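Local coordinates for tellurite resistance protein of COG3793 (Nostoc punctiforme, PDB 2OU3) that is of unconfirmed function but belongs to the TerB family of tellurite resistance proteins and binds zinc and an indole aldehyde in an all-helical dimer, at residues Thr25-Met33 with Cys58-Val67; Gln94-Ile102 with Ile119-Ile128. All coordinates share one frame; numbering follows the deposited sequence. Where two conformers were deposited one is given.

Contact 1 of 2, residues Thr25-Met33 with Cys58-Val67; sequences TNEDSSIYM and CASWGVADWV. With I3A (1H-indole-3-carbaldehyde), chain E.
The first turns of helix 26-41 pack against the bend that joins helices 48-60 and 65-73, a partly buried contact where N26, S29, S30 and M33 meet C58, W61, V63, A64, W66 and V67. N26 makes the polar link: its OD1 accepts from A64 N at 2.9 Å in a nearly straight bond (168°), the donor standing above the amide carbonyl plane. Its ND2 lies beside A64 CB, and its CB touches both V67 CG2 and the six-membered part of W66. The W66 ring reaches back over V67, whose CG2 sits 3.5 Å above one face, because CG is wedged between its own backbone N and carbonyl carbon (chi1 79°). Outside, one water accepts from W66 NE1; a second joins S30 OG to V67 O. This is a tight interhelical bend linking two consecutive helices of the all-helical TerB fold; G62, at positive phi, is the first residue to leave the helical conformation, while T25 caps helix 26-41 by taking D28 N on OG1. Inward the chemistry becomes apolar: in the conformer described, M33 CG meets C58 SG at 3.5 Å, and the selenium of this selenomethionine lies obliquely off W61 CH2 at 3.7 Å, a Met-aromatic contact. W61 and Y32 wall the indole-3-carbaldehyde pocket, with ring planes 59° apart. Y32, with CG anti to the backbone N, spreads one face under the ligand's pyrrole ring, C2 lying over its centre. W61 CZ3 approaches the aldehyde carbon C3' at 3.3 Å, and S29 OG donates to the ligand O at 2.8 Å.

Contact 2 of 2, residues Gln94-Ile102 with Ile119-Ile128; sequences QRDILLSAI and IRKMATILGI. With I3A (1H-indole-3-carbaldehyde), chain E.
Q94, at the start of helix 94-106, lays its aliphatic part against the end of helix 113-126: CG is 3.6 Å from L126 O and close to L126 CD2. Bent at chi2 (84°), the chain carries NE2 to a water that returns a weak bond to L126 O; NE2 also serves S91 O. The CD1 methyl of I128 pushes in beneath, 3.4 Å from Q94 O, and borders R95 CA, while the R95 guanidinium leaves to bond L153 O of the second subunit. D96 turns from the interface, and its OD2 accepts the ligand N-H at 2.8 Å, at an angle of 165°. I97 CG2 only brushes L126 CD1. L98 sits at the middle of the interface: CG anti to the backbone N sends its two methyls among I119 CG2, A123 CB, L126 CD1 and I128 CD1, CD2 lying 3.9 Å from I128 CD1 as the two side chains run alongside in opposite senses. At the far end the I102 and I119 side chains run nearly perpendicular, CG1 of I102 meeting CD1 of I119 at 3.6 Å. I128 can fold back toward Q94 and L98 because G127 closes the helix with a Schellman motif, the I128 N bonding A123 O. With axes 10.4 Å apart and 167° between their directions, the helices form an antiparallel pair knitted by leucine and isoleucine, a helical hairpin within the all-helical TerB fold.

Both contacts are partly buried and reach the second subunit, yet they differ in chemistry. Contact 1 joins a helix to an interhelical bend, mixing a side-chain-to-backbone bond, waters and aromatic rings, with its exposed rim around E27 and W66. Contact 2 pairs two helices through aliphatic side chains, with no direct hydrogen bond across it. Their centres lie about 20 Å apart, but the inner sides meet at the ligand: contact 1 supplies the aldehyde's donor and the flanking rings, contact 2 the acceptor for the indole N-H. Y32 OH bridges them, probably hydrogen-bonded to D96 OD1 (2.5 Å) and S100 OG (2.7 Å), with Y32 CE1 packed on I97 CG1.

Contact 1 of 2, residues Thr25-Met33 with Cys58-Val67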
loop_
_atom_site.group_PDB
_atom_site.type_symbol
_atom_site.label_atom_id
_atom_site.label_comp_id
_atom_site.label_asym_id
_atom_site.label_seq_id
_atom_site.Cartn_x
_atom_site.Cartn_y
_atom_site.Cartn_z
ATOM N N THR A 25 -13.508 8.025 -9.391
ATOM C CA THR A 25 -13.800 9.448 -9.317
ATOM C C THR A 25 -13.624 9.893 -7.880
ATOM O O THR A 25 -13.765 9.074 -6.943
ATOM C CB THR A 25 -15.233 9.746 -9.791
ATOM O OG1 THR A 25 -16.142 9.036 -8.971
ATOM C CG2 THR A 25 -15.429 9.335 -11.285
ATOM N N ASN A 26 -13.323 11.170 -7.690
ATOM C CA ASN A 26 -13.294 11.707 -6.318
ATOM C C ASN A 26 -14.600 11.501 -5.589
ATOM O O ASN A 26 -14.600 11.223 -4.374
ATOM C CB ASN A 26 -12.945 13.179 -6.283
ATOM C CG ASN A 26 -11.504 13.424 -6.646
ATOM O OD1 ASN A 26 -10.601 12.866 -6.049
ATOM N ND2 ASN A 26 -11.289 14.246 -7.647
ATOM N N GLU A 27 -15.710 11.640 -6.311
ATOM C CA GLU A 27 -17.035 11.412 -5.752
ATOM C C GLU A 27 -17.171 9.984 -5.182
ATOM O O GLU A 27 -17.669 9.776 -4.095
ATOM C CB GLU A 27 -18.071 11.679 -6.832
ATOM C CG GLU A 27 -18.229 13.183 -7.157
ATOM C CD GLU A 27 -17.076 13.797 -7.983
ATOM O OE1 GLU A 27 -16.434 13.066 -8.762
ATOM O OE2 GLU A 27 -16.843 15.030 -7.861
ATOM N N ASP A 28 -16.735 8.998 -5.962
ATOM C CA ASP A 28 -16.752 7.607 -5.523
ATOM C C ASP A 28 -15.821 7.334 -4.346
ATOM O O ASP A 28 -16.193 6.602 -3.429
ATOM C CB ASP A 28 -16.447 6.635 -6.665
ATOM C CG ASP A 28 -17.692 6.259 -7.495
ATOM O OD1 ASP A 28 -18.838 6.601 -7.085
ATOM O OD2 ASP A 28 -17.515 5.573 -8.545
ATOM N N SER A 29 -14.621 7.924 -4.352
ATOM C CA SER A 29 -13.730 7.781 -3.204
ATOM C C SER A 29 -14.404 8.323 -1.959
ATOM O O SER A 29 -14.354 7.703 -0.886
ATOM C CB SER A 29 -12.368 8.483 -3.437
ATOM O OG SER A 29 -11.598 7.817 -4.444
ATOM N N SER A 30 -15.054 9.475 -2.103
ATOM C CA SER A 30 -15.782 10.108 -1.003
ATOM C C SER A 30 -16.907 9.226 -0.438
ATOM O O SER A 30 -16.962 8.963 0.761
ATOM C CB SER A 30 -16.373 11.452 -1.488
ATOM O OG SER A 30 -17.087 12.117 -0.456
ATOM N N ILE A 31 -17.777 8.754 -1.323
ATOM C CA ILE A 31 -18.898 7.894 -0.945
ATOM C C ILE A 31 -18.391 6.586 -0.309
ATOM O O ILE A 31 -18.880 6.162 0.753
ATOM C CB ILE A 31 -19.836 7.627 -2.155
ATOM C CG1 ILE A 31 -20.525 8.919 -2.609
ATOM C CG2 ILE A 31 -20.918 6.617 -1.800
ATOM C CD1 ILE A 31 -21.108 8.842 -4.018
ATOM N N TYR A 32 -17.366 5.989 -0.919
ATOM C CA TYR A 32 -16.757 4.779 -0.378
ATOM C C TYR A 32 -16.256 4.999 1.049
ATOM O O TYR A 32 -16.575 4.211 1.957
ATOM C CB TYR A 32 -15.605 4.336 -1.260
ATOM C CG TYR A 32 -14.771 3.184 -0.709
ATOM C CD1 TYR A 32 -15.167 1.869 -0.885
ATOM C CD2 TYR A 32 -13.582 3.422 -0.021
ATOM C CE1 TYR A 32 -14.411 0.817 -0.385
ATOM C CE2 TYR A 32 -12.827 2.387 0.476
ATOM C CZ TYR A 32 -13.218 1.089 0.280
ATOM O OH TYR A 32 -12.430 0.071 0.770
HETATM N N MSE A 33 -15.508 6.077 1.269
HETATM C CA MSE A 33 -14.954 6.376 2.596
HETATM C C MSE A 33 -16.029 6.716 3.599
HETATM O O MSE A 33 -15.927 6.344 4.757
HETATM C CB MSE A 33 -13.934 7.510 2.556
HETATM C CG MSE A 33 -12.596 7.090 2.053
HETATM SE SE MSE A 33 -11.833 5.602 3.054
HETATM C CE MSE A 33 -12.281 6.137 4.757
ATOM N N CYS A 58 -7.270 7.250 2.775
ATOM C CA CYS A 58 -7.949 7.898 1.672
ATOM C C CYS A 58 -7.024 8.901 0.972
ATOM O O CYS A 58 -6.912 8.917 -0.256
ATOM C CB CYS A 58 -9.247 8.559 2.151
ATOM S SG CYS A 58 -10.184 9.391 0.845
ATOM N N ALA A 59 -6.301 9.699 1.752
ATOM C CA ALA A 59 -5.371 10.690 1.177
ATOM C C ALA A 59 -4.305 10.047 0.311
ATOM O O ALA A 59 -3.906 10.643 -0.711
ATOM C CB ALA A 59 -4.708 11.523 2.277
ATOM N N SER A 60 -3.841 8.852 0.709
ATOM C CA SER A 60 -2.767 8.175 -0.004
ATOM C C SER A 60 -3.153 7.900 -1.428
ATOM O O SER A 60 -2.269 7.755 -2.245
ATOM C CB SER A 60 -2.348 6.864 0.665
ATOM O OG SER A 60 -3.298 5.854 0.458
ATOM N N TRP A 61 -4.444 7.761 -1.744
ATOM C CA TRP A 61 -4.850 7.465 -3.137
ATOM C C TRP A 61 -4.718 8.675 -4.051
ATOM O O TRP A 61 -4.941 8.579 -5.258
ATOM C CB TRP A 61 -6.288 6.980 -3.269
ATOM C CG TRP A 61 -6.688 6.002 -2.217
ATOM C CD1 TRP A 61 -5.881 5.107 -1.598
ATOM C CD2 TRP A 61 -7.990 5.836 -1.648
ATOM N NE1 TRP A 61 -6.596 4.393 -0.669
ATOM C CE2 TRP A 61 -7.898 4.810 -0.694
ATOM C CE3 TRP A 61 -9.239 6.442 -1.870
ATOM C CZ2 TRP A 61 -8.996 4.396 0.064
ATOM C CZ3 TRP A 61 -10.311 6.033 -1.126
ATOM C CH2 TRP A 61 -10.187 5.021 -0.165
ATOM N N GLY A 62 -4.402 9.817 -3.487
ATOM C CA GLY A 62 -4.235 11.054 -4.271
ATOM C C GLY A 62 -5.532 11.755 -4.639
ATOM O O GLY A 62 -5.576 12.574 -5.580
ATOM N N VAL A 63 -6.595 11.461 -3.886
ATOM C CA VAL A 63 -7.885 12.178 -4.025
ATOM C C VAL A 63 -7.718 13.704 -3.943
ATOM O O VAL A 63 -6.771 14.213 -3.333
ATOM C CB VAL A 63 -8.950 11.733 -2.999
ATOM C CG1 VAL A 63 -9.272 10.284 -3.184
ATOM C CG2 VAL A 63 -8.550 12.070 -1.519
ATOM N N ALA A 64 -8.617 14.425 -4.615
ATOM C CA ALA A 64 -8.692 15.874 -4.496
ATOM C C ALA A 64 -8.821 16.263 -3.040
ATOM O O ALA A 64 -9.419 15.515 -2.262
ATOM C CB ALA A 64 -9.900 16.438 -5.320
ATOM N N ASP A 65 -8.246 17.422 -2.666
ATOM C CA ASP A 65 -8.292 17.928 -1.288
ATOM C C ASP A 65 -9.693 18.047 -0.714
ATOM O O ASP A 65 -9.904 17.822 0.483
ATOM C CB ASP A 65 -7.658 19.314 -1.187
ATOM C CG ASP A 65 -6.131 19.270 -1.261
ATOM O OD1 ASP A 65 -5.531 18.172 -1.332
ATOM O OD2 ASP A 65 -5.550 20.361 -1.247
ATOM N N TRP A 66 -10.648 18.463 -1.544
ATOM C CA TRP A 66 -12.017 18.547 -1.063
ATOM C C TRP A 66 -12.489 17.259 -0.379
ATOM O O TRP A 66 -13.284 17.317 0.560
ATOM C CB TRP A 66 -13.020 18.974 -2.156
ATOM C CG TRP A 66 -13.477 17.913 -3.155
ATOM C CD1 TRP A 66 -13.057 17.783 -4.457
ATOM C CD2 TRP A 66 -14.507 16.923 -2.972
ATOM N NE1 TRP A 66 -13.725 16.757 -5.063
ATOM C CE2 TRP A 66 -14.622 16.212 -4.183
ATOM C CE3 TRP A 66 -15.324 16.558 -1.897
ATOM C CZ2 TRP A 66 -15.504 15.159 -4.343
ATOM C CZ3 TRP A 66 -16.218 15.515 -2.057
ATOM C CH2 TRP A 66 -16.299 14.824 -3.270
ATOM N N VAL A 67 -12.057 16.098 -0.885
ATOM C CA VAL A 67 -12.541 14.844 -0.359
ATOM C C VAL A 67 -12.138 14.709 1.100
ATOM O O VAL A 67 -12.942 14.338 1.940
ATOM C CB VAL A 67 -12.031 13.647 -1.183
ATOM C CG1 VAL A 67 -12.464 12.236 -0.551
ATOM C CG2 VAL A 67 -12.509 13.764 -2.620
HETATM O O I3A E . -12.025 5.062 -4.101
HETATM C "C3'" I3A E . -11.555 4.083 -3.526
HETATM C C3 I3A E . -12.321 2.814 -3.596
HETATM C C2 I3A E . -11.890 1.630 -3.061
HETATM N N I3A E . -12.843 0.678 -3.343
HETATM C C8 I3A E . -13.874 1.201 -4.039
HETATM C C9 I3A E . -13.613 2.629 -4.263
HETATM C C4 I3A E . -14.507 3.423 -4.999
HETATM C C5 I3A E . -15.659 2.842 -5.472
HETATM C C6 I3A E . -15.928 1.478 -5.276
HETATM C C7 I3A E . -15.037 0.682 -4.573
HETATM O O HOH W 1 -14.161 16.029 -8.128
HETATM O O HOH W 2 -15.682 13.540 1.271
#

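Contact 2 of 2, residues Gln94-Ile102 with Ile119-Ile128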
loop_
_atom_site.group_PDB
_atom_site.type_symbol
_atom_site.label_atom_id
_atom_site.label_comp_id
_atom_site.label_asym_id
_atom_site.label_seq_id
_atom_site.Cartn_x
_atom_site.Cartn_y
_atom_site.Cartn_z
ATOM N N GLN A 94 -19.361 -3.935 -1.196
ATOM C CA GLN A 94 -19.745 -4.303 0.177
ATOM C C GLN A 94 -18.622 -4.973 0.966
ATOM O O GLN A 94 -18.374 -4.604 2.101
ATOM C CB GLN A 94 -20.995 -5.187 0.185
ATOM C CG GLN A 94 -22.313 -4.446 -0.179
ATOM C CD GLN A 94 -22.560 -4.320 -1.672
ATOM O OE1 GLN A 94 -21.705 -4.660 -2.503
ATOM N NE2 GLN A 94 -23.736 -3.810 -2.022
ATOM N N ARG A 95 -17.949 -5.962 0.373
ATOM C CA ARG A 95 -16.896 -6.686 1.097
ATOM C C ARG A 95 -15.666 -5.803 1.307
ATOM O O ARG A 95 -15.004 -5.855 2.332
ATOM C CB ARG A 95 -16.491 -7.948 0.368
ATOM C CG ARG A 95 -17.623 -8.968 0.244
ATOM C CD ARG A 95 -17.123 -10.196 -0.487
ATOM N NE ARG A 95 -18.201 -11.124 -0.777
ATOM C CZ ARG A 95 -18.013 -12.368 -1.200
ATOM N NH1 ARG A 95 -16.798 -12.858 -1.403
ATOM N NH2 ARG A 95 -19.048 -13.125 -1.409
ATOM N N ASP A 96 -15.390 -4.992 0.302
ATOM C CA ASP A 96 -14.292 -4.051 0.288
ATOM C C ASP A 96 -14.504 -3.023 1.422
ATOM O O ASP A 96 -13.612 -2.754 2.214
ATOM C CB ASP A 96 -14.297 -3.450 -1.119
ATOM C CG ASP A 96 -13.187 -2.436 -1.389
ATOM O OD1 ASP A 96 -12.377 -2.093 -0.490
ATOM O OD2 ASP A 96 -13.142 -2.024 -2.589
ATOM N N ILE A 97 -15.711 -2.476 1.509
ATOM C CA ILE A 97 -16.038 -1.527 2.541
ATOM C C ILE A 97 -15.792 -2.180 3.928
ATOM O O ILE A 97 -15.213 -1.566 4.824
ATOM C CB ILE A 97 -17.556 -1.084 2.445
ATOM C CG1 ILE A 97 -17.810 -0.150 1.235
ATOM C CG2 ILE A 97 -18.027 -0.427 3.765
ATOM C CD1 ILE A 97 -19.299 -0.113 0.747
ATOM N N LEU A 98 -16.283 -3.403 4.093
ATOM C CA LEU A 98 -16.203 -4.106 5.405
ATOM C C LEU A 98 -14.771 -4.299 5.837
ATOM O O LEU A 98 -14.422 -4.050 6.986
ATOM C CB LEU A 98 -16.914 -5.451 5.331
ATOM C CG LEU A 98 -17.292 -5.984 6.720
ATOM C CD1 LEU A 98 -18.524 -5.149 7.108
ATOM C CD2 LEU A 98 -17.631 -7.458 6.772
ATOM N N LEU A 99 -13.925 -4.747 4.901
ATOM C CA LEU A 99 -12.529 -4.972 5.166
ATOM C C LEU A 99 -11.815 -3.700 5.577
ATOM O O LEU A 99 -11.066 -3.694 6.530
ATOM C CB LEU A 99 -11.831 -5.646 3.965
ATOM C CG LEU A 99 -10.327 -5.914 4.178
ATOM C CD1 LEU A 99 -10.063 -6.849 5.361
ATOM C CD2 LEU A 99 -9.656 -6.436 2.885
ATOM N N SER A 100 -12.048 -2.613 4.870
ATOM C CA SER A 100 -11.481 -1.321 5.284
ATOM C C SER A 100 -12.000 -0.908 6.660
ATOM O O SER A 100 -11.246 -0.412 7.480
ATOM C CB SER A 100 -11.813 -0.240 4.248
ATOM O OG SER A 100 -11.091 -0.475 3.040
ATOM N N ALA A 101 -13.290 -1.141 6.920
ATOM C CA ALA A 101 -13.877 -0.831 8.225
ATOM C C ALA A 101 -13.216 -1.619 9.361
ATOM O O ALA A 101 -12.952 -1.082 10.447
ATOM C CB ALA A 101 -15.385 -1.113 8.219
ATOM N N ILE A 102 -12.917 -2.884 9.089
ATOM C CA ILE A 102 -12.173 -3.726 10.048
ATOM C C ILE A 102 -10.807 -3.131 10.333
ATOM O O ILE A 102 -10.422 -2.999 11.491
ATOM C CB ILE A 102 -12.020 -5.161 9.515
ATOM C CG1 ILE A 102 -13.389 -5.841 9.497
ATOM C CG2 ILE A 102 -10.990 -5.986 10.369
ATOM C CD1 ILE A 102 -13.484 -7.105 8.587
ATOM N N ILE A 119 -19.322 -4.945 13.409
ATOM C CA ILE A 119 -18.980 -5.315 12.040
ATOM C C ILE A 119 -20.002 -6.288 11.505
ATOM O O ILE A 119 -20.370 -6.208 10.332
ATOM C CB ILE A 119 -17.565 -5.945 11.928
ATOM C CG1 ILE A 119 -16.474 -4.876 12.067
ATOM C CG2 ILE A 119 -17.382 -6.652 10.599
ATOM C CD1 ILE A 119 -15.154 -5.433 12.621
ATOM N N ARG A 120 -20.475 -7.199 12.362
ATOM C CA ARG A 120 -21.457 -8.177 11.913
ATOM C C ARG A 120 -22.805 -7.515 11.670
ATOM O O ARG A 120 -23.500 -7.880 10.732
ATOM C CB ARG A 120 -21.516 -9.371 12.887
ATOM C CG ARG A 120 -20.451 -10.398 12.508
ATOM C CD ARG A 120 -20.030 -11.379 13.565
ATOM N NE ARG A 120 -18.832 -12.118 13.113
ATOM C CZ ARG A 120 -17.606 -11.622 13.113
ATOM N NH1 ARG A 120 -17.371 -10.372 13.515
ATOM N NH2 ARG A 120 -16.612 -12.378 12.695
ATOM N N LYS A 121 -23.176 -6.561 12.525
ATOM C CA LYS A 121 -24.407 -5.784 12.331
ATOM C C LYS A 121 -24.383 -5.049 11.004
ATOM O O LYS A 121 -25.400 -4.996 10.305
ATOM C CB LYS A 121 -24.631 -4.796 13.491
ATOM C CG LYS A 121 -25.111 -5.455 14.764
ATOM C CD LYS A 121 -25.455 -4.438 15.862
HETATM N N MSE A 122 -23.217 -4.513 10.645
HETATM C CA MSE A 122 -23.056 -3.794 9.379
HETATM C C MSE A 122 -23.048 -4.752 8.204
HETATM O O MSE A 122 -23.673 -4.482 7.176
HETATM C CB MSE A 122 -21.776 -2.959 9.356
HETATM C CG MSE A 122 -21.743 -1.810 10.344
HETATM SE SE MSE A 122 -23.296 -0.575 10.164
HETATM C CE MSE A 122 -23.716 -0.505 11.832
ATOM N N ALA A 123 -22.359 -5.890 8.359
ATOM C CA ALA A 123 -22.371 -6.933 7.322
ATOM C C ALA A 123 -23.764 -7.429 7.031
ATOM O O ALA A 123 -24.081 -7.725 5.881
ATOM C CB ALA A 123 -21.457 -8.089 7.697
ATOM N N THR A 124 -24.614 -7.523 8.059
ATOM C CA THR A 124 -26.009 -7.872 7.838
ATOM C C THR A 124 -26.710 -6.814 6.963
ATOM O O THR A 124 -27.411 -7.153 5.987
ATOM C CB THR A 124 -26.716 -8.040 9.174
ATOM O OG1 THR A 124 -25.867 -8.797 10.051
ATOM C CG2 THR A 124 -28.029 -8.737 8.965
ATOM N N ILE A 125 -26.512 -5.552 7.309
ATOM C CA ILE A 125 -27.044 -4.429 6.524
ATOM C C ILE A 125 -26.530 -4.481 5.097
ATOM O O ILE A 125 -27.295 -4.315 4.154
ATOM C CB ILE A 125 -26.697 -3.083 7.174
ATOM C CG1 ILE A 125 -27.462 -2.941 8.501
ATOM C CG2 ILE A 125 -27.057 -1.918 6.225
ATOM C CD1 ILE A 125 -26.957 -1.822 9.419
ATOM N N LEU A 126 -25.242 -4.773 4.949
ATOM C CA LEU A 126 -24.618 -4.932 3.632
ATOM C C LEU A 126 -24.963 -6.223 2.899
ATOM O O LEU A 126 -24.633 -6.362 1.721
ATOM C CB LEU A 126 -23.100 -4.798 3.762
ATOM C CG LEU A 126 -22.564 -3.421 4.101
ATOM C CD1 LEU A 126 -21.082 -3.534 4.226
ATOM C CD2 LEU A 126 -22.946 -2.375 3.039
ATOM N N GLY A 127 -25.617 -7.172 3.565
ATOM C CA GLY A 127 -25.971 -8.436 2.933
ATOM C C GLY A 127 -24.840 -9.452 2.800
ATOM O O GLY A 127 -24.921 -10.391 1.989
ATOM N N ILE A 128 -23.810 -9.305 3.622
ATOM C CA ILE A 128 -22.634 -10.193 3.584
ATOM C C ILE A 128 -22.876 -11.346 4.567
ATOM O O ILE A 128 -23.221 -11.103 5.727
ATOM C CB ILE A 128 -21.336 -9.420 4.002
ATOM C CG1 ILE A 128 -21.122 -8.174 3.132
ATOM C CG2 ILE A 128 -20.103 -10.321 3.950
ATOM C CD1 ILE A 128 -19.965 -7.266 3.601
HETATM O O I3A E . -12.025 5.062 -4.101
HETATM C "C3'" I3A E . -11.555 4.083 -3.526
HETATM C C3 I3A E . -12.321 2.814 -3.596
HETATM C C2 I3A E . -11.890 1.630 -3.061
HETATM N N I3A E . -12.843 0.678 -3.343
HETATM C C8 I3A E . -13.874 1.201 -4.039
HETATM C C9 I3A E . -13.613 2.629 -4.263
HETATM C C4 I3A E . -14.507 3.423 -4.999
HETATM C C5 I3A E . -15.659 2.842 -5.472
HETATM C C6 I3A E . -15.928 1.478 -5.276
HETATM C C7 I3A E . -15.037 0.682 -4.573
HETATM O O HOH W 3 -25.902 -3.879 -0.048
#